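Local coordinates for protein polyisoprenyl-teichoic acid--peptidoglycan teichoic acid transferase TagV (Bacillus subtilis, PDB 6UF3) that belongs to the LytR-CpsA-Psr family of bacterial transferases and folds as a mixed central beta-sheet flanked by helices, at residues 5-11 / 28-34; 39-43 / 252-256; 223-227 / 239-245. All blocks are in the same frame, centred on the assembly; numbering follows the deposited sequence.

Contacts 1 and 2 share the central mixed sheet and touch, their centres about 9 Å apart. Contact 1 pairs strands 6-13 and 25-34; contact 2 packs the next strand, 39-44, against helix 243-257 near the end of the modelled chain. T32 of contact 1 hydrogen-bonds H256 of contact 2. Contact 3, where the outer hairpin 226-231/236-241 runs into the start of the same helix, lies about 17 Å from contact 2 and about 19 Å from contact 1, centre to centre. Along the chain contact 1 closes first, and contact 3 is nested inside the long loop closed by contact 2. Helix 243-257 thus links hairpin and sheet; separately, L43 packs on I224.

Contact 1 of 3, residues 5-11 / 28-34; sequences PFSILFM and LIVVTLD
L33 lays its CD1 methyl over one face of the F6 ring, 4.2 Å from the centroid and displaced toward the rim, a CH-pi contact. F6 has CG wedged between its backbone N and carbonyl carbon (chi1 73°), which brings the ring close to L33 of the neighbouring strand. The same L33 methyl meets I8 CD1 at 3.8 Å, so one methyl touches both F6 and I8. Further along this face, the F10 ring carries I8 CG2 over one side, while its CE1 meets V31 CG2 obliquely at 3.8 Å. On the other face, L9 CD1 abuts V30 CG2, and M11 CG rests on L28 CD2 at 3.7 Å. The two strands form an antiparallel beta hairpin, held by paired backbone bonds at F6/L33, I8/V31 and F10/I29; the straightest runs from F10 N to I29 O (2.8 Å, 174°). Helix 158-177 covers the face of F10, I29 and V31 through L168. On the opposite face S7 OG is hydrogen-bonded to P87 O. Strands 90-94 and 39-44 flank the pair as the next strands of the mixed sheet.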
# COMPACT_ATOMS: atom_id res chain seq x y z
N PRO A 5 7.58 -2.79 -17.79
CA PRO A 5 7.15 -3.14 -16.42
C PRO A 5 7.67 -2.13 -15.41
O PRO A 5 8.78 -1.60 -15.54
CB PRO A 5 7.78 -4.52 -16.19
CG PRO A 5 8.04 -5.05 -17.56
CD PRO A 5 8.34 -3.87 -18.43
N PHE A 6 6.86 -1.88 -14.38
CA PHE A 6 7.27 -0.91 -13.37
C PHE A 6 6.55 -1.19 -12.05
O PHE A 6 5.58 -1.93 -12.00
CB PHE A 6 7.00 0.53 -13.85
CG PHE A 6 5.55 0.90 -13.86
CD1 PHE A 6 4.72 0.50 -14.90
CD2 PHE A 6 5.01 1.66 -12.84
CE1 PHE A 6 3.38 0.86 -14.92
CE2 PHE A 6 3.67 2.01 -12.84
CZ PHE A 6 2.86 1.61 -13.88
N SER A 7 7.04 -0.59 -10.98
CA SER A 7 6.48 -0.82 -9.66
C SER A 7 5.96 0.48 -9.04
O SER A 7 6.39 1.57 -9.40
CB SER A 7 7.54 -1.42 -8.72
OG SER A 7 8.65 -0.52 -8.66
N ILE A 8 5.00 0.33 -8.12
CA ILE A 8 4.44 1.43 -7.33
C ILE A 8 4.52 1.05 -5.86
O ILE A 8 4.13 -0.06 -5.48
CB ILE A 8 2.98 1.74 -7.70
CG1 ILE A 8 2.79 1.87 -9.21
CG2 ILE A 8 2.51 3.01 -6.98
CD1 ILE A 8 1.32 1.98 -9.61
N LEU A 9 5.01 1.97 -5.03
CA LEU A 9 4.90 1.83 -3.58
C LEU A 9 3.80 2.76 -3.08
O LEU A 9 3.85 3.97 -3.31
CB LEU A 9 6.22 2.16 -2.87
CG LEU A 9 6.13 2.24 -1.33
CD1 LEU A 9 5.74 0.90 -0.69
CD2 LEU A 9 7.47 2.74 -0.72
N PHE A 10 2.82 2.18 -2.40
CA PHE A 10 1.74 2.91 -1.76
C PHE A 10 2.05 3.03 -0.27
O PHE A 10 2.25 2.02 0.41
CB PHE A 10 0.40 2.19 -1.95
CG PHE A 10 -0.09 2.15 -3.37
CD1 PHE A 10 0.30 1.13 -4.22
CD2 PHE A 10 -0.94 3.14 -3.85
CE1 PHE A 10 -0.15 1.09 -5.54
CE2 PHE A 10 -1.39 3.11 -5.15
CZ PHE A 10 -1.00 2.08 -5.99
N MET A 11 2.11 4.26 0.22
CA MET A 11 2.40 4.57 1.62
C MET A 11 1.18 5.23 2.23
O MET A 11 0.68 6.24 1.70
CB MET A 11 3.63 5.49 1.72
CG MET A 11 4.93 4.80 1.33
SD MET A 11 6.27 5.98 0.98
CE MET A 11 5.85 6.48 -0.69
N LEU A 28 2.14 -0.08 3.93
CA LEU A 28 3.15 -0.18 2.88
C LEU A 28 2.73 -1.29 1.93
O LEU A 28 2.79 -2.47 2.31
CB LEU A 28 4.53 -0.50 3.43
CG LEU A 28 5.22 0.58 4.27
CD1 LEU A 28 6.51 0.01 4.81
CD2 LEU A 28 5.50 1.84 3.47
N ILE A 29 2.35 -0.94 0.71
CA ILE A 29 1.93 -1.93 -0.28
C ILE A 29 2.68 -1.68 -1.58
O ILE A 29 2.66 -0.57 -2.11
CB ILE A 29 0.42 -1.90 -0.53
CG1 ILE A 29 -0.34 -2.15 0.78
CG2 ILE A 29 0.05 -2.95 -1.58
CD1 ILE A 29 -1.83 -1.83 0.71
N VAL A 30 3.32 -2.72 -2.11
CA VAL A 30 4.03 -2.66 -3.38
C VAL A 30 3.19 -3.38 -4.43
O VAL A 30 2.71 -4.49 -4.19
CB VAL A 30 5.42 -3.30 -3.27
CG1 VAL A 30 6.06 -3.45 -4.64
CG2 VAL A 30 6.30 -2.42 -2.36
N VAL A 31 3.00 -2.74 -5.58
CA VAL A 31 2.36 -3.37 -6.74
C VAL A 31 3.37 -3.35 -7.88
O VAL A 31 3.99 -2.31 -8.14
CB VAL A 31 1.07 -2.63 -7.14
CG1 VAL A 31 0.49 -3.22 -8.44
CG2 VAL A 31 0.05 -2.71 -6.01
N THR A 32 3.55 -4.49 -8.55
CA THR A 32 4.36 -4.53 -9.76
C THR A 32 3.43 -4.77 -10.95
O THR A 32 2.43 -5.48 -10.84
CB THR A 32 5.47 -5.59 -9.69
OG1 THR A 32 4.91 -6.88 -9.39
CG2 THR A 32 6.47 -5.25 -8.58
N LEU A 33 3.75 -4.14 -12.07
CA LEU A 33 2.87 -4.14 -13.24
C LEU A 33 3.68 -4.52 -14.47
O LEU A 33 4.80 -4.03 -14.68
CB LEU A 33 2.20 -2.77 -13.44
CG LEU A 33 1.29 -2.23 -12.32
CD1 LEU A 33 2.08 -1.38 -11.32
CD2 LEU A 33 0.16 -1.41 -12.90
N ASP A 34 3.11 -5.41 -15.29
CA ASP A 34 3.67 -5.75 -16.59
C ASP A 34 2.59 -5.36 -17.60
O ASP A 34 1.69 -6.17 -17.91
CB ASP A 34 4.03 -7.24 -16.67
CG ASP A 34 4.71 -7.61 -17.97
OD1 ASP A 34 4.90 -6.73 -18.84
OD2 ASP A 34 5.05 -8.80 -18.13

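Contact 2 of 3, residues 39-43 / 252-256; sequences TMKML and TLQEH
Packing of a C-terminal helix on a beta-sheet brings H256 of helix 243-257 onto K41 and T39 of strand 39-44, with the short segments' axes 9.9 Å apart and running roughly antiparallel (154°). The imidazole is the centre of the contact. The K41 aliphatic chain passes obliquely over one ring face: its CG lies 3.9 Å from the centroid, a CH-pi contact displaced toward the rim, and its CE comes within 3.6 Å of H256 CG. At the ring edge, near its plane, T39 OG1 hydrogen-bonds H256 NE2 at 2.8 Å. The other ring nitrogen, ND1, is hydrogen-bonded to T32 OG1 of strand 25-34, so the imidazole is gripped at two points, which probably fixes its rotation. H256 reaches the sheet because its CG is anti to the backbone N (chi1 -167°), extending the ring toward the strand. K41 runs extended until its last torsion, where it bends (chi4 -66°) and delivers NZ to a salt bridge with D220. A turn earlier in the helix, T252 CG2 meets K41 CD at 4.0 Å, crossing it at about a right angle. Beyond, L253 CD1 meets L43 CD2, also at 4.0 Å. Strand 39-44 lies between strands 25-34 and 220-222, with L222 touching L43, T252 and L253; M42 points away from the helix and packs on helix 158-177.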
# COMPACT_ATOMS: atom_id res chain seq x y z
N THR A 39 -0.61 -7.72 -16.56
CA THR A 39 -0.55 -8.46 -15.30
C THR A 39 -0.09 -7.56 -14.16
O THR A 39 0.51 -6.50 -14.38
CB THR A 39 0.39 -9.68 -15.40
OG1 THR A 39 1.70 -9.25 -15.77
CG2 THR A 39 -0.14 -10.67 -16.44
N MET A 40 -0.41 -8.00 -12.94
CA MET A 40 -0.06 -7.31 -11.70
C MET A 40 0.30 -8.30 -10.60
O MET A 40 -0.26 -9.39 -10.51
CB MET A 40 -1.22 -6.46 -11.14
CG MET A 40 -1.60 -5.23 -11.92
SD MET A 40 -2.66 -4.20 -10.88
CE MET A 40 -3.57 -3.33 -12.16
N LYS A 41 1.20 -7.87 -9.71
CA LYS A 41 1.48 -8.58 -8.47
C LYS A 41 1.40 -7.57 -7.32
O LYS A 41 1.57 -6.37 -7.54
CB LYS A 41 2.85 -9.26 -8.48
CG LYS A 41 2.99 -10.21 -9.66
CD LYS A 41 4.15 -11.19 -9.49
CE LYS A 41 4.33 -12.03 -10.74
NZ LYS A 41 3.18 -12.94 -11.00
N MET A 42 1.10 -8.07 -6.12
CA MET A 42 0.89 -7.20 -4.97
C MET A 42 1.47 -7.83 -3.71
O MET A 42 1.37 -9.04 -3.51
CB MET A 42 -0.61 -6.90 -4.74
CG MET A 42 -0.87 -5.94 -3.56
SD MET A 42 -2.61 -5.58 -3.22
CE MET A 42 -3.10 -4.82 -4.77
N LEU A 43 2.08 -6.99 -2.87
CA LEU A 43 2.72 -7.44 -1.64
C LEU A 43 2.57 -6.35 -0.58
O LEU A 43 3.01 -5.22 -0.81
CB LEU A 43 4.19 -7.73 -1.92
CG LEU A 43 5.19 -8.00 -0.80
CD1 LEU A 43 5.03 -9.41 -0.27
CD2 LEU A 43 6.58 -7.77 -1.34
N THR A 252 10.57 -13.46 -7.62
CA THR A 252 9.29 -13.37 -8.31
C THR A 252 9.02 -11.95 -8.82
O THR A 252 8.61 -11.76 -9.97
CB THR A 252 8.17 -13.83 -7.38
OG1 THR A 252 8.43 -15.19 -6.99
CG2 THR A 252 6.81 -13.75 -8.07
N LEU A 253 9.26 -10.96 -7.96
CA LEU A 253 9.05 -9.56 -8.36
C LEU A 253 10.06 -9.14 -9.43
O LEU A 253 9.70 -8.44 -10.39
CB LEU A 253 9.16 -8.65 -7.14
CG LEU A 253 8.08 -8.83 -6.08
CD1 LEU A 253 8.27 -7.89 -4.92
CD2 LEU A 253 6.68 -8.68 -6.70
N GLN A 254 11.31 -9.56 -9.28
CA GLN A 254 12.33 -9.29 -10.29
C GLN A 254 11.94 -9.85 -11.65
O GLN A 254 12.07 -9.17 -12.67
CB GLN A 254 13.67 -9.88 -9.84
CG GLN A 254 14.29 -9.09 -8.71
CD GLN A 254 15.34 -9.88 -7.96
OE1 GLN A 254 15.64 -11.04 -8.29
NE2 GLN A 254 15.93 -9.25 -6.95
N GLU A 255 11.49 -11.11 -11.67
CA GLU A 255 11.07 -11.71 -12.94
C GLU A 255 9.89 -10.95 -13.52
O GLU A 255 9.84 -10.71 -14.74
CB GLU A 255 10.72 -13.18 -12.74
N HIS A 256 8.93 -10.55 -12.68
CA HIS A 256 7.78 -9.82 -13.20
C HIS A 256 8.22 -8.49 -13.81
O HIS A 256 7.69 -8.07 -14.84
CB HIS A 256 6.76 -9.59 -12.10
CG HIS A 256 5.43 -9.11 -12.60
ND1 HIS A 256 4.75 -8.05 -12.04
CD2 HIS A 256 4.66 -9.55 -13.63
CE1 HIS A 256 3.62 -7.86 -12.69
NE2 HIS A 256 3.54 -8.75 -13.66

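Contact 3 of 3, residues 223-227 / 239-245; sequences SITGS and FEPDATN
S227 and E240 exchange two backbone hydrogen bonds, S227 N to E240 O and E240 N to S227 O, each 2.9 Å. One residue nearer the open end of the hairpin, G226 faces P241 as a non-hydrogen-bonded pair; having no side chain, G226 lets its CA come within 3.0 Å of E240 O. The F239 ring lies against the backbone of I224 to G226, its CZ meeting G226 N obliquely at 3.3 Å and I224 O at its edge, near the ring plane. I224 CG2 touches both F239 CE2 and P241 CB. Past the strand, D242 N donates to T225 O at 2.8 Å in an almost straight bond (175°). N245 reaches back from the first turn of the helix: with CG turned away from its backbone N (chi1 173°), OD1 receives T225 N over a long 3.3 Å, from well above the amide carbonyl plane rather than on a lone pair. The T225 and N245 side chains cross at a slant, T225 OG1 lying 3.1 Å from N245 CB. A water hydrogen-bonded to N245 OD1 also reaches T225 O.

In the next shell, D242 is the N-cap of the helix. Its OD1 accepts N245 N at 2.9 Å on the anti side and T244 OG1 on the syn lone pair, helping to place N245 against T225. E240 OE1 forms a salt bridge with R50. Around the contact, P241 and I224 pack on F83 of helix 72-84, F239 makes backbone hydrogen bonds with D48 and R50, and helix 243-257 leads toward the central sheet.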
# COMPACT_ATOMS: atom_id res chain seq x y z
N SER A 223 3.46 -12.75 -0.28
CA SER A 223 3.44 -12.57 1.17
C SER A 223 4.86 -12.50 1.70
O SER A 223 5.73 -13.26 1.27
CB SER A 223 2.71 -13.72 1.87
OG SER A 223 1.35 -13.78 1.46
N ILE A 224 5.09 -11.61 2.66
CA ILE A 224 6.29 -11.65 3.49
C ILE A 224 5.95 -12.53 4.69
O ILE A 224 5.29 -12.09 5.63
CB ILE A 224 6.75 -10.26 3.93
CG1 ILE A 224 7.00 -9.35 2.71
CG2 ILE A 224 8.02 -10.39 4.78
CD1 ILE A 224 8.15 -9.79 1.84
N THR A 225 6.37 -13.79 4.64
CA THR A 225 6.21 -14.66 5.79
C THR A 225 7.33 -14.40 6.80
O THR A 225 8.38 -13.83 6.47
CB THR A 225 6.19 -16.13 5.38
OG1 THR A 225 7.44 -16.47 4.78
CG2 THR A 225 5.06 -16.39 4.36
N GLY A 226 7.09 -14.80 8.04
CA GLY A 226 8.06 -14.56 9.08
C GLY A 226 7.53 -14.95 10.44
O GLY A 226 6.52 -15.65 10.55
N SER A 227 8.22 -14.49 11.47
CA SER A 227 7.95 -14.89 12.84
C SER A 227 7.81 -13.68 13.74
O SER A 227 8.51 -12.68 13.56
CB SER A 227 9.06 -15.80 13.40
OG SER A 227 9.30 -16.90 12.54
N PHE A 239 8.42 -8.08 13.50
CA PHE A 239 8.12 -9.16 12.57
C PHE A 239 9.40 -9.50 11.83
O PHE A 239 9.90 -8.70 11.03
CB PHE A 239 7.02 -8.76 11.59
CG PHE A 239 6.58 -9.89 10.69
CD1 PHE A 239 5.98 -11.01 11.23
CD2 PHE A 239 6.74 -9.80 9.32
CE1 PHE A 239 5.56 -12.06 10.41
CE2 PHE A 239 6.32 -10.85 8.49
CZ PHE A 239 5.73 -11.97 9.04
N GLU A 240 9.95 -10.69 12.09
CA GLU A 240 11.21 -11.07 11.48
C GLU A 240 10.93 -11.80 10.17
O GLU A 240 10.29 -12.87 10.20
CB GLU A 240 12.03 -11.95 12.41
CG GLU A 240 13.33 -12.45 11.81
CD GLU A 240 14.38 -11.37 11.65
OE1 GLU A 240 14.20 -10.24 12.16
OE2 GLU A 240 15.40 -11.66 10.99
N PRO A 241 11.37 -11.28 9.03
CA PRO A 241 11.07 -11.93 7.74
C PRO A 241 11.84 -13.23 7.57
O PRO A 241 13.02 -13.32 7.88
CB PRO A 241 11.51 -10.88 6.71
CG PRO A 241 12.54 -10.01 7.47
CD PRO A 241 12.02 -9.97 8.86
N ASP A 242 11.13 -14.22 7.03
CA ASP A 242 11.75 -15.48 6.65
C ASP A 242 12.67 -15.28 5.44
O ASP A 242 12.25 -14.77 4.40
CB ASP A 242 10.65 -16.50 6.35
CG ASP A 242 11.18 -17.88 6.04
OD1 ASP A 242 11.79 -18.06 4.96
OD2 ASP A 242 10.97 -18.79 6.86
N ALA A 243 13.92 -15.71 5.58
CA ALA A 243 14.94 -15.42 4.57
C ALA A 243 14.69 -16.15 3.25
O ALA A 243 14.82 -15.56 2.17
CB ALA A 243 16.33 -15.76 5.12
N THR A 244 14.36 -17.45 3.29
CA THR A 244 14.17 -18.16 2.02
C THR A 244 12.88 -17.71 1.33
O THR A 244 12.84 -17.60 0.09
CB THR A 244 14.19 -19.67 2.22
OG1 THR A 244 13.18 -20.06 3.16
CG2 THR A 244 15.55 -20.11 2.73
N ASN A 245 11.83 -17.42 2.10
CA ASN A 245 10.64 -16.82 1.49
C ASN A 245 10.96 -15.48 0.86
O ASN A 245 10.49 -15.18 -0.23
CB ASN A 245 9.52 -16.64 2.50
CG ASN A 245 8.35 -15.87 1.92
OD1 ASN A 245 8.22 -14.63 2.08
ND2 ASN A 245 7.49 -16.58 1.22
O HOH W 1 9.74 -13.32 4.12